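Local atomic coordinates of Sys-1 protein (Caenorhabditis elegans, PDB entry 3C2G), a protein that acts as a beta-catenin-type transcription coregulator in the Wnt signalling asymmetry pathway, directly binding the TCF factor POP-1 and activating or repressing target genes. Residues V572-L577 / L613-E618; G537-V542 / L577-T582; P592-L597 / K607-L612. All blocks are in the same frame, centred on the assembly; numbering follows the deposited sequence.

Contact 1: V572-L577 / L613-E618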
ATOM      1  N   VAL A 572      -3.934  35.633 -20.368  1.00 37.19           N
ATOM      2  CA  VAL A 572      -4.037  36.155 -19.014  1.00 36.55           C
ATOM      3  C   VAL A 572      -3.227  37.442 -18.880  1.00 37.10           C
ATOM      4  O   VAL A 572      -3.672  38.393 -18.236  1.00 36.17           O
ATOM      5  CB  VAL A 572      -3.655  35.108 -17.904  1.00 36.58           C
ATOM      6  CG1 VAL A 572      -2.148  34.988 -17.709  1.00 33.94           C
ATOM      7  CG2 VAL A 572      -4.296  35.484 -16.587  1.00 35.32           C
ATOM      8  N   CYS A 573      -2.048  37.460 -19.501  1.00 37.35           N
ATOM      9  CA  CYS A 573      -1.192  38.632 -19.474  1.00 38.72           C
ATOM     10  C   CYS A 573      -1.887  39.823 -20.121  1.00 38.88           C
ATOM     11  O   CYS A 573      -1.908  40.914 -19.553  1.00 39.18           O
ATOM     12  CB  CYS A 573       0.136  38.351 -20.170  1.00 38.66           C
ATOM     13  SG  CYS A 573       1.283  37.411 -19.167  1.00 43.71           S
ATOM     14  N   ASP A 574      -2.477  39.591 -21.290  1.00 39.41           N
ATOM     15  CA  ASP A 574      -3.165  40.632 -22.019  1.00 40.74           C
ATOM     16  C   ASP A 574      -4.339  41.182 -21.225  1.00 40.61           C
ATOM     17  O   ASP A 574      -4.552  42.393 -21.191  1.00 41.52           O
ATOM     18  CB  ASP A 574      -3.633  40.124 -23.382  1.00 41.85           C
ATOM     19  CG  ASP A 574      -4.112  41.247 -24.283  1.00 44.60           C
ATOM     20  OD1 ASP A 574      -3.265  42.063 -24.724  1.00 46.68           O
ATOM     21  OD2 ASP A 574      -5.337  41.321 -24.534  1.00 47.72           O
ATOM     22  N   LYS A 575      -5.087  40.300 -20.575  1.00 40.22           N
ATOM     23  CA  LYS A 575      -6.212  40.719 -19.748  1.00 40.08           C
ATOM     24  C   LYS A 575      -5.778  41.466 -18.483  1.00 40.20           C
ATOM     25  O   LYS A 575      -6.490  42.363 -18.013  1.00 40.41           O
ATOM     26  CB  LYS A 575      -7.094  39.523 -19.396  1.00 40.34           C
ATOM     27  CG  LYS A 575      -7.936  39.027 -20.557  1.00 40.67           C
ATOM     28  CD  LYS A 575      -8.725  37.798 -20.173  1.00 42.65           C
ATOM     29  CE  LYS A 575      -9.571  37.281 -21.334  1.00 43.17           C
ATOM     30  NZ  LYS A 575     -10.635  38.249 -21.729  1.00 45.05           N
ATOM     31  N   ILE A 576      -4.618  41.111 -17.931  1.00 39.54           N
ATOM     32  CA  ILE A 576      -4.092  41.856 -16.783  1.00 39.21           C
ATOM     33  C   ILE A 576      -3.724  43.295 -17.191  1.00 39.54           C
ATOM     34  O   ILE A 576      -3.988  44.246 -16.451  1.00 38.37           O
ATOM     35  CB  ILE A 576      -2.883  41.146 -16.097  1.00 38.58           C
ATOM     36  CG1 ILE A 576      -3.323  39.868 -15.386  1.00 36.43           C
ATOM     37  CG2 ILE A 576      -2.216  42.062 -15.076  1.00 37.19           C
ATOM     38  CD1 ILE A 576      -2.187  38.908 -15.130  1.00 31.27           C
ATOM     39  N   LEU A 577      -3.134  43.443 -18.374  1.00 40.29           N
ATOM     40  CA  LEU A 577      -2.665  44.748 -18.828  1.00 41.51           C
ATOM     41  C   LEU A 577      -3.795  45.646 -19.314  1.00 43.28           C
ATOM     42  O   LEU A 577      -3.664  46.867 -19.285  1.00 44.06           O
ATOM     43  CB  LEU A 577      -1.573  44.603 -19.884  1.00 40.85           C
ATOM     44  CG  LEU A 577      -0.319  43.897 -19.369  1.00 40.16           C
ATOM     45  CD1 LEU A 577       0.724  43.741 -20.452  1.00 38.56           C
ATOM     46  CD2 LEU A 577       0.265  44.636 -18.170  1.00 40.17           C
ATOM     47  N   LEU A 613       1.760  42.095 -27.478  1.00 58.00           N
ATOM     48  CA  LEU A 613       2.912  42.913 -27.905  1.00 59.09           C
ATOM     49  C   LEU A 613       2.635  44.427 -27.883  1.00 59.46           C
ATOM     50  O   LEU A 613       3.464  45.212 -27.405  1.00 59.85           O
ATOM     51  CB  LEU A 613       3.381  42.481 -29.297  1.00 58.99           C
ATOM     52  CG  LEU A 613       4.761  42.926 -29.786  1.00 59.86           C
ATOM     53  CD1 LEU A 613       5.886  42.295 -28.961  1.00 58.83           C
ATOM     54  CD2 LEU A 613       4.928  42.591 -31.271  1.00 59.11           C
ATOM     55  N   SER A 614       1.461  44.825 -28.370  1.00 59.68           N
ATOM     56  CA  SER A 614       1.097  46.240 -28.452  1.00 60.44           C
ATOM     57  C   SER A 614       0.983  46.946 -27.095  1.00 60.50           C
ATOM     58  O   SER A 614       0.895  48.171 -27.040  1.00 60.47           O
ATOM     59  CB  SER A 614      -0.205  46.414 -29.241  1.00 60.61           C
ATOM     60  OG  SER A 614      -1.326  45.991 -28.480  1.00 61.70           O
ATOM     61  N   ARG A 615       0.981  46.178 -26.010  1.00 60.85           N
ATOM     62  CA  ARG A 615       0.850  46.742 -24.662  1.00 61.10           C
ATOM     63  C   ARG A 615       2.142  47.388 -24.163  1.00 61.66           C
ATOM     64  O   ARG A 615       2.106  48.309 -23.338  1.00 61.88           O
ATOM     65  CB  ARG A 615       0.421  45.669 -23.657  1.00 60.97           C
ATOM     66  CG  ARG A 615      -0.832  44.894 -24.018  1.00 59.98           C
ATOM     67  CD  ARG A 615      -2.084  45.549 -23.503  1.00 58.21           C
ATOM     68  NE  ARG A 615      -3.239  44.683 -23.713  1.00 58.34           N
ATOM     69  CZ  ARG A 615      -4.502  45.078 -23.594  1.00 58.60           C
ATOM     70  NH1 ARG A 615      -4.776  46.334 -23.268  1.00 59.37           N
ATOM     71  NH2 ARG A 615      -5.489  44.215 -23.802  1.00 57.81           N
ATOM     72  N   PHE A 616       3.273  46.911 -24.670  1.00 61.95           N
ATOM     73  CA  PHE A 616       4.578  47.270 -24.122  1.00 62.55           C
ATOM     74  C   PHE A 616       5.184  48.550 -24.693  1.00 64.07           C
ATOM     75  O   PHE A 616       4.832  48.961 -25.798  1.00 63.80           O
ATOM     76  CB  PHE A 616       5.533  46.079 -24.266  1.00 61.62           C
ATOM     77  CG  PHE A 616       5.169  44.933 -23.378  1.00 60.05           C
ATOM     78  CD1 PHE A 616       5.751  44.805 -22.120  1.00 58.38           C
ATOM     79  CD2 PHE A 616       4.202  44.014 -23.771  1.00 57.71           C
ATOM     80  CE1 PHE A 616       5.393  43.769 -21.281  1.00 57.22           C
ATOM     81  CE2 PHE A 616       3.838  42.979 -22.940  1.00 56.94           C
ATOM     82  CZ  PHE A 616       4.433  42.852 -21.690  1.00 58.38           C
ATOM     83  N   PRO A 617       6.091  49.198 -23.935  1.00 66.20           N
ATOM     84  CA  PRO A 617       6.815  50.334 -24.515  1.00 67.79           C
ATOM     85  C   PRO A 617       7.563  49.935 -25.795  1.00 69.49           C
ATOM     86  O   PRO A 617       7.806  48.746 -26.037  1.00 69.45           O
ATOM     87  CB  PRO A 617       7.804  50.726 -23.411  1.00 67.30           C
ATOM     88  CG  PRO A 617       7.204  50.210 -22.165  1.00 66.73           C
ATOM     89  CD  PRO A 617       6.489  48.952 -22.534  1.00 66.02           C
ATOM     90  N   GLU A 618       7.910  50.928 -26.610  1.00 71.65           N
ATOM     91  CA  GLU A 618       8.608  50.677 -27.871  1.00 73.78           C
ATOM     92  C   GLU A 618      10.085  50.340 -27.645  1.00 74.44           C
ATOM     93  O   GLU A 618      10.692  49.629 -28.456  1.00 74.64           O
ATOM     94  CB  GLU A 618       8.444  51.858 -28.843  1.00 74.03           C
ATOM     95  CG  GLU A 618       8.731  51.507 -30.313  1.00 76.38           C
ATOM     96  CD  GLU A 618       8.154  50.147 -30.728  1.00 78.16           C
ATOM     97  OE1 GLU A 618       6.911  49.989 -30.737  1.00 78.14           O
ATOM     98  OE2 GLU A 618       8.952  49.235 -31.036  1.00 78.53           O
TER

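Contact 2: G537-V542 / L577-T582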
ATOM      1  N   GLY A 537     -17.359  36.856 -13.863  1.00 50.41           N
ATOM      2  CA  GLY A 537     -17.367  38.205 -14.428  1.00 50.20           C
ATOM      3  C   GLY A 537     -16.498  39.167 -13.645  1.00 50.02           C
ATOM      4  O   GLY A 537     -16.933  40.262 -13.300  1.00 50.63           O
ATOM      5  N   ALA A 538     -15.265  38.751 -13.360  1.00 49.68           N
ATOM      6  CA  ALA A 538     -14.392  39.480 -12.441  1.00 48.38           C
ATOM      7  C   ALA A 538     -13.029  39.800 -13.041  1.00 47.61           C
ATOM      8  O   ALA A 538     -12.020  39.830 -12.334  1.00 47.88           O
ATOM      9  CB  ALA A 538     -14.238  38.698 -11.145  1.00 47.97           C
ATOM     10  N   GLU A 539     -13.004  40.045 -14.343  1.00 46.95           N
ATOM     11  CA  GLU A 539     -11.763  40.369 -15.027  1.00 47.24           C
ATOM     12  C   GLU A 539     -10.962  41.471 -14.320  1.00 47.32           C
ATOM     13  O   GLU A 539      -9.773  41.295 -14.062  1.00 47.90           O
ATOM     14  CB  GLU A 539     -12.035  40.721 -16.485  1.00 47.36           C
ATOM     15  CG  GLU A 539     -10.923  40.315 -17.410  1.00 48.76           C
ATOM     16  CD  GLU A 539     -11.318  40.404 -18.865  1.00 50.65           C
ATOM     17  OE1 GLU A 539     -12.017  39.495 -19.355  1.00 51.18           O
ATOM     18  OE2 GLU A 539     -10.913  41.381 -19.528  1.00 54.54           O
ATOM     19  N   LYS A 540     -11.614  42.585 -13.980  1.00 47.22           N
ATOM     20  CA  LYS A 540     -10.974  43.670 -13.217  1.00 46.70           C
ATOM     21  C   LYS A 540     -10.387  43.183 -11.907  1.00 45.49           C
ATOM     22  O   LYS A 540      -9.211  43.381 -11.640  1.00 45.19           O
ATOM     23  CB  LYS A 540     -11.977  44.786 -12.902  1.00 47.16           C
ATOM     24  CG  LYS A 540     -12.081  45.873 -13.937  1.00 51.33           C
ATOM     25  CD  LYS A 540     -11.181  47.060 -13.615  1.00 56.71           C
ATOM     26  CE  LYS A 540     -11.287  48.143 -14.700  1.00 58.22           C
ATOM     27  NZ  LYS A 540     -10.433  49.330 -14.392  1.00 60.49           N
ATOM     28  N   GLU A 541     -11.237  42.563 -11.097  1.00 44.83           N
ATOM     29  CA  GLU A 541     -10.906  42.132  -9.748  1.00 45.14           C
ATOM     30  C   GLU A 541      -9.713  41.169  -9.733  1.00 42.84           C
ATOM     31  O   GLU A 541      -8.797  41.334  -8.929  1.00 41.70           O
ATOM     32  CB  GLU A 541     -12.150  41.499  -9.082  1.00 45.57           C
ATOM     33  CG  GLU A 541     -12.108  41.398  -7.543  1.00 47.99           C
ATOM     34  CD  GLU A 541     -13.345  40.714  -6.910  1.00 49.36           C
ATOM     35  OE1 GLU A 541     -13.409  40.642  -5.657  1.00 54.71           O
ATOM     36  OE2 GLU A 541     -14.256  40.252  -7.647  1.00 54.35           O
ATOM     37  N   VAL A 542      -9.721  40.183 -10.628  1.00 41.19           N
ATOM     38  CA  VAL A 542      -8.628  39.217 -10.693  1.00 40.89           C
ATOM     39  C   VAL A 542      -7.303  39.897 -11.018  1.00 41.10           C
ATOM     40  O   VAL A 542      -6.286  39.642 -10.365  1.00 41.24           O
ATOM     41  CB  VAL A 542      -8.904  38.068 -11.709  1.00 40.80           C
ATOM     42  CG1 VAL A 542      -7.645  37.283 -11.982  1.00 39.18           C
ATOM     43  CG2 VAL A 542      -9.972  37.140 -11.185  1.00 39.31           C
ATOM     44  N   LEU A 577      -3.134  43.443 -18.374  1.00 40.29           N
ATOM     45  CA  LEU A 577      -2.665  44.748 -18.828  1.00 41.51           C
ATOM     46  C   LEU A 577      -3.795  45.646 -19.314  1.00 43.28           C
ATOM     47  O   LEU A 577      -3.664  46.867 -19.285  1.00 44.06           O
ATOM     48  CB  LEU A 577      -1.573  44.603 -19.884  1.00 40.85           C
ATOM     49  CG  LEU A 577      -0.319  43.897 -19.369  1.00 40.16           C
ATOM     50  CD1 LEU A 577       0.724  43.741 -20.452  1.00 38.56           C
ATOM     51  CD2 LEU A 577       0.265  44.636 -18.170  1.00 40.17           C
ATOM     52  N   GLU A 578      -4.905  45.043 -19.739  1.00 44.56           N
ATOM     53  CA  GLU A 578      -6.109  45.795 -20.080  1.00 46.11           C
ATOM     54  C   GLU A 578      -6.641  46.545 -18.861  1.00 44.63           C
ATOM     55  O   GLU A 578      -7.198  47.630 -19.004  1.00 45.10           O
ATOM     56  CB  GLU A 578      -7.190  44.872 -20.654  1.00 46.19           C
ATOM     57  CG  GLU A 578      -8.394  45.577 -21.303  1.00 48.36           C
ATOM     58  CD  GLU A 578      -9.365  44.589 -21.992  1.00 50.71           C
ATOM     59  OE1 GLU A 578      -8.890  43.686 -22.743  1.00 53.85           O
ATOM     60  OE2 GLU A 578     -10.608  44.721 -21.791  1.00 55.96           O
ATOM     61  N   HIS A 579      -6.460  45.980 -17.670  1.00 43.58           N
ATOM     62  CA  HIS A 579      -6.961  46.615 -16.439  1.00 42.62           C
ATOM     63  C   HIS A 579      -5.871  47.226 -15.535  1.00 41.71           C
ATOM     64  O   HIS A 579      -6.148  48.121 -14.743  1.00 41.14           O
ATOM     65  CB  HIS A 579      -7.862  45.662 -15.654  1.00 42.66           C
ATOM     66  CG  HIS A 579      -8.987  45.095 -16.459  1.00 44.90           C
ATOM     67  ND1 HIS A 579      -8.942  43.834 -17.018  1.00 47.47           N
ATOM     68  CD2 HIS A 579     -10.189  45.615 -16.807  1.00 47.37           C
ATOM     69  CE1 HIS A 579     -10.064  43.605 -17.679  1.00 47.81           C
ATOM     70  NE2 HIS A 579     -10.839  44.669 -17.564  1.00 48.21           N
ATOM     71  N   CYS A 580      -4.636  46.754 -15.659  1.00 41.18           N
ATOM     72  CA  CYS A 580      -3.515  47.362 -14.940  1.00 40.88           C
ATOM     73  C   CYS A 580      -2.414  47.692 -15.928  1.00 40.74           C
ATOM     74  O   CYS A 580      -1.391  46.998 -15.969  1.00 40.72           O
ATOM     75  CB  CYS A 580      -2.992  46.435 -13.843  1.00 40.68           C
ATOM     76  SG  CYS A 580      -4.279  45.845 -12.703  1.00 42.95           S
ATOM     77  N   PRO A 581      -2.614  48.763 -16.725  1.00 40.85           N
ATOM     78  CA  PRO A 581      -1.752  49.127 -17.871  1.00 40.30           C
ATOM     79  C   PRO A 581      -0.269  49.305 -17.525  1.00 39.72           C
ATOM     80  O   PRO A 581       0.604  48.955 -18.330  1.00 40.18           O
ATOM     81  CB  PRO A 581      -2.344  50.464 -18.355  1.00 40.20           C
ATOM     82  CG  PRO A 581      -3.724  50.517 -17.806  1.00 40.16           C
ATOM     83  CD  PRO A 581      -3.713  49.734 -16.532  1.00 40.77           C
ATOM     84  N   THR A 582       0.004  49.825 -16.334  1.00 39.33           N
ATOM     85  CA  THR A 582       1.361  50.206 -15.953  1.00 39.73           C
ATOM     86  C   THR A 582       2.246  49.006 -15.632  1.00 39.56           C
ATOM     87  O   THR A 582       3.467  49.129 -15.633  1.00 39.76           O
ATOM     88  CB  THR A 582       1.379  51.202 -14.758  1.00 40.04           C
ATOM     89  OG1 THR A 582       0.931  50.540 -13.576  1.00 41.39           O
ATOM     90  CG2 THR A 582       0.481  52.426 -15.014  1.00 39.64           C
TER

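Contact 3: P592-L597 / K607-L612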
ATOM      1  N   PRO A 592      12.109  39.544 -27.829  1.00 61.43           N
ATOM      2  CA  PRO A 592      12.256  38.784 -29.079  1.00 62.50           C
ATOM      3  C   PRO A 592      11.531  37.443 -29.056  1.00 63.53           C
ATOM      4  O   PRO A 592      11.032  36.994 -30.089  1.00 63.44           O
ATOM      5  CB  PRO A 592      13.771  38.558 -29.187  1.00 62.48           C
ATOM      6  CG  PRO A 592      14.374  39.625 -28.359  1.00 62.60           C
ATOM      7  CD  PRO A 592      13.424  39.813 -27.214  1.00 61.64           C
HETATM    8  N   MSE A 593      11.472  36.815 -27.888  1.00 64.84           N
HETATM    9  CA  MSE A 593      10.701  35.589 -27.739  1.00 67.63           C
HETATM   10  C   MSE A 593       9.208  35.805 -28.002  1.00 64.77           C
HETATM   11  O   MSE A 593       8.562  34.984 -28.651  1.00 64.75           O
HETATM   12  CB  MSE A 593      10.907  34.986 -26.360  1.00 67.08           C
HETATM   13  CG  MSE A 593      10.357  33.590 -26.255  1.00 70.79           C
HETATM   14 SE   MSE A 593       9.293  33.372 -24.647  1.00 77.70          SE
HETATM   15  CE  MSE A 593       7.759  34.507 -25.076  1.00 74.02           C
ATOM     16  N   LEU A 594       8.668  36.909 -27.498  1.00 63.24           N
ATOM     17  CA  LEU A 594       7.265  37.236 -27.715  1.00 61.80           C
ATOM     18  C   LEU A 594       6.990  37.564 -29.186  1.00 61.98           C
ATOM     19  O   LEU A 594       5.929  37.231 -29.708  1.00 61.25           O
ATOM     20  CB  LEU A 594       6.825  38.384 -26.797  1.00 61.47           C
ATOM     21  CG  LEU A 594       5.396  38.928 -26.896  1.00 59.51           C
ATOM     22  CD1 LEU A 594       4.362  37.845 -26.653  1.00 57.18           C
ATOM     23  CD2 LEU A 594       5.211  40.067 -25.919  1.00 60.35           C
ATOM     24  N   GLU A 595       7.949  38.211 -29.847  1.00 62.49           N
ATOM     25  CA  GLU A 595       7.825  38.516 -31.273  1.00 63.00           C
ATOM     26  C   GLU A 595       7.815  37.217 -32.067  1.00 63.25           C
ATOM     27  O   GLU A 595       6.996  37.044 -32.972  1.00 62.95           O
ATOM     28  CB  GLU A 595       8.945  39.447 -31.751  1.00 62.97           C
ATOM     29  N   GLY A 596       8.709  36.301 -31.696  1.00 63.66           N
ATOM     30  CA  GLY A 596       8.717  34.946 -32.243  1.00 64.86           C
ATOM     31  C   GLY A 596       7.346  34.288 -32.229  1.00 66.13           C
ATOM     32  O   GLY A 596       6.950  33.653 -33.211  1.00 66.61           O
ATOM     33  N   LEU A 597       6.612  34.456 -31.128  1.00 66.94           N
ATOM     34  CA  LEU A 597       5.284  33.854 -30.968  1.00 67.61           C
ATOM     35  C   LEU A 597       4.209  34.434 -31.897  1.00 68.62           C
ATOM     36  O   LEU A 597       3.200  33.782 -32.168  1.00 68.62           O
ATOM     37  CB  LEU A 597       4.834  33.911 -29.505  1.00 67.36           C
ATOM     38  CG  LEU A 597       5.502  32.923 -28.539  1.00 66.86           C
ATOM     39  CD1 LEU A 597       5.004  33.156 -27.129  1.00 66.31           C
ATOM     40  CD2 LEU A 597       5.272  31.470 -28.954  1.00 65.79           C
ATOM     41  N   LYS A 607      -2.395  35.296 -32.685  1.00 62.79           N
ATOM     42  CA  LYS A 607      -3.299  36.426 -32.440  1.00 62.71           C
ATOM     43  C   LYS A 607      -3.122  37.024 -31.042  1.00 62.44           C
ATOM     44  O   LYS A 607      -3.110  38.246 -30.883  1.00 62.66           O
ATOM     45  CB  LYS A 607      -4.762  36.022 -32.668  1.00 62.96           C
ATOM     46  N   ALA A 608      -2.984  36.160 -30.037  1.00 61.82           N
ATOM     47  CA  ALA A 608      -2.796  36.604 -28.655  1.00 61.04           C
ATOM     48  C   ALA A 608      -1.462  37.327 -28.494  1.00 60.50           C
ATOM     49  O   ALA A 608      -1.382  38.371 -27.838  1.00 59.64           O
ATOM     50  CB  ALA A 608      -2.871  35.425 -27.715  1.00 60.93           C
ATOM     51  N   ALA A 609      -0.432  36.758 -29.118  1.00 60.14           N
ATOM     52  CA  ALA A 609       0.923  37.290 -29.073  1.00 60.28           C
ATOM     53  C   ALA A 609       1.011  38.764 -29.468  1.00 60.73           C
ATOM     54  O   ALA A 609       1.508  39.576 -28.683  1.00 61.14           O
ATOM     55  CB  ALA A 609       1.855  36.444 -29.927  1.00 60.14           C
ATOM     56  N   ASN A 610       0.528  39.125 -30.658  1.00 60.80           N
ATOM     57  CA  ASN A 610       0.643  40.527 -31.078  1.00 60.75           C
ATOM     58  C   ASN A 610      -0.326  41.476 -30.387  1.00 59.88           C
ATOM     59  O   ASN A 610      -0.018  42.661 -30.213  1.00 60.30           O
ATOM     60  CB  ASN A 610       0.697  40.719 -32.612  1.00 61.52           C
ATOM     61  CG  ASN A 610      -0.364  39.933 -33.353  1.00 63.70           C
ATOM     62  OD1 ASN A 610      -1.564  40.124 -33.139  1.00 66.54           O
ATOM     63  ND2 ASN A 610       0.074  39.059 -34.257  1.00 63.36           N
ATOM     64  N   SER A 611      -1.462  40.952 -29.935  1.00 58.74           N
ATOM     65  CA  SER A 611      -2.342  41.723 -29.051  1.00 57.84           C
ATOM     66  C   SER A 611      -1.605  42.095 -27.764  1.00 57.20           C
ATOM     67  O   SER A 611      -1.708  43.224 -27.294  1.00 57.27           O
ATOM     68  CB  SER A 611      -3.613  40.948 -28.713  1.00 57.82           C
ATOM     69  OG  SER A 611      -4.193  40.385 -29.872  1.00 58.59           O
ATOM     70  N   LEU A 612      -0.860  41.139 -27.207  1.00 56.50           N
ATOM     71  CA  LEU A 612      -0.053  41.378 -26.011  1.00 56.26           C
ATOM     72  C   LEU A 612       1.155  42.273 -26.303  1.00 56.90           C
ATOM     73  O   LEU A 612       1.523  43.113 -25.479  1.00 56.28           O
ATOM     74  CB  LEU A 612       0.388  40.054 -25.368  1.00 55.66           C
ATOM     75  CG  LEU A 612       1.271  40.069 -24.110  1.00 55.36           C
ATOM     76  CD1 LEU A 612       0.639  40.839 -22.960  1.00 53.29           C
ATOM     77  CD2 LEU A 612       1.601  38.663 -23.675  1.00 55.17           C
TER

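Contact 1: V572-L577 / L613-E618
Asp-574 and Arg-615 carry the polar half of this contact, a two-pronged salt bridge between helix 563-579 and the C-terminal tail. Arg-615 comes side-on: NE gives its hydrogen to OD1 of Asp-574 at 2.8 Å, with an N-H...O angle of 161°, and NH2 reaches OD2 of the same carboxylate at 3.0 Å. Both oxygens lie close to the guanidinium plane, yet both are approached from well above the plane of the acid, because the two flat groups are tilted 51° apart. A bend at chi2 (-89°) turns the arginine chain so that its head lies across the helix rather than pointing away from it. Glu-578, one turn further on, adds a weak, long ion pair to NH2.

The apolar half belongs to Leu-577, which runs past the arginine in the opposite direction. Its CB meets Arg-615 CD at 3.8 Å, and its CD1 meets Arg-615 CB, also at 3.8 Å. The same methyl then reaches CZ of Phe-616 at 4.0 Å, approaching the ring obliquely. Backbone atoms join in, with the carbonyl oxygen of Asp-574 and the carbonyl carbon of Leu-577 lying over one face of the guanidinium.

The tail itself is bent by a type I turn from Leu-613 to Phe-616, closed by the bond from Phe-616 N to Leu-613 O at 3.2 Å. Were Arg-615 replaced by an alanine, the Asp-574 carboxylate would probably lose its paired cation and the flank of Leu-577 its cover. Charge pairing and hydrocarbon contact thus come from one side chain: the aliphatic arm of the arginine covers a buried leucine while its head is likely to neutralise the acid, which probably helps hold the start of the tail against the helix.

Contact 2: G537-V542 / L577-T582
The imidazole of His-579 is set against the first turn of helix 539-544, with Lys-540 over one face and Glu-539 at the rim. Lys-540 CA sits 4.2 Å from the ring centroid and only 14° off the normal, a CH-pi contact made by the backbone carbon, and the backbone N of Lys-540 lies over the centre of that same face. On the opposite face, toward the rim, is CB of Glu-578, the histidine's own neighbour.

The glutamate meets the ring differently. Its OE2 lies in the ring plane, 3.0 Å from CE1 of His-579, while the carboxylate plane is turned 70° from that of the imidazole; CG of Glu-539 also touches CE1, at 3.4 Å. At another part of the rim the lysine chain passes CD2: CG of Lys-540 comes within 3.4 Å of it and CE within 3.5 Å, since the chain bends at chi2 (-94°) and crosses the histidine side chain obliquely.

Rotation of the ring is fixed from its own helix, where ND1 hydrogen-bonds to the backbone O of Lys-575. That lysine, which lies outside the two segments, has a second role, because its NZ forms a salt bridge with OE1 of Glu-539. The cation probably eases the approach of two acids, as OE2 of Glu-539 lies 4.0 Å from OE2 of Glu-578.

Ala-538 occupies the N-cap position of the short helix, and the CA atoms of Lys-540 and His-579 come as near as 5.9 Å. Here the start of one helix meets the last turn of a later one at the surface, a junction between successive helices in the all-helical armadillo domain of a beta-catenin.

Contact 3: P592-L597 / K607-L612
Leu-594 faces Ala-609 and Leu-612 where the last two helices of the armadillo domain, 591-598 and 603-613, pack together after a short connection. The axes of the two segments approach to 8.6 Å, and their directions differ by 138°, so the pair is far from strictly antiparallel.

CB of Leu-594 points at the partner helix and leads into CG, which stands opposite the backbone N (chi1 178°); these two atoms bridge the space between the backbones and leave the touching to the methyls. CD1 is the busy one: it lies 3.9 Å from the carbonyl O of Ala-609, 4.4 Å from that residue's CB, and 4.1 Å from CD2 of Leu-612, whose side chain crosses that of Leu-594 at about a right angle. CD2 turns to Leu-613 instead. Leu-570 of helix 563-579 touches both Leu-594 and Leu-612, making them part of a three-helix core.

Nearer the connection the helices come closer, which the small Ala-609 permits. Its CB meets CB of Leu-597 at 3.9 Å and rests 3.7 Å from both the carbonyl C and the O of Leu-597.

Following the chain from the N terminus, contact 2 opens at 537-542, just after helix 515-535, and closes at 577-582 on the far end of helix 563-579. Contact 1 has already opened on that helix at 572-577, so the two cross, sharing Leu-577, and contact 1 closes only when the tail returns at 613-618. Within that second loop sits contact 3, a much shorter closure joining 592-597 to 607-612. Helix 563-579 is the common support: the short helix 539-544 lies against it, the tail touches it through Arg-615 and Phe-616 before leading away, and Leu-612 of contact 3 packs on both Cys-573 and Leu-577. Together they tie up the C-terminal end of the armadillo domain.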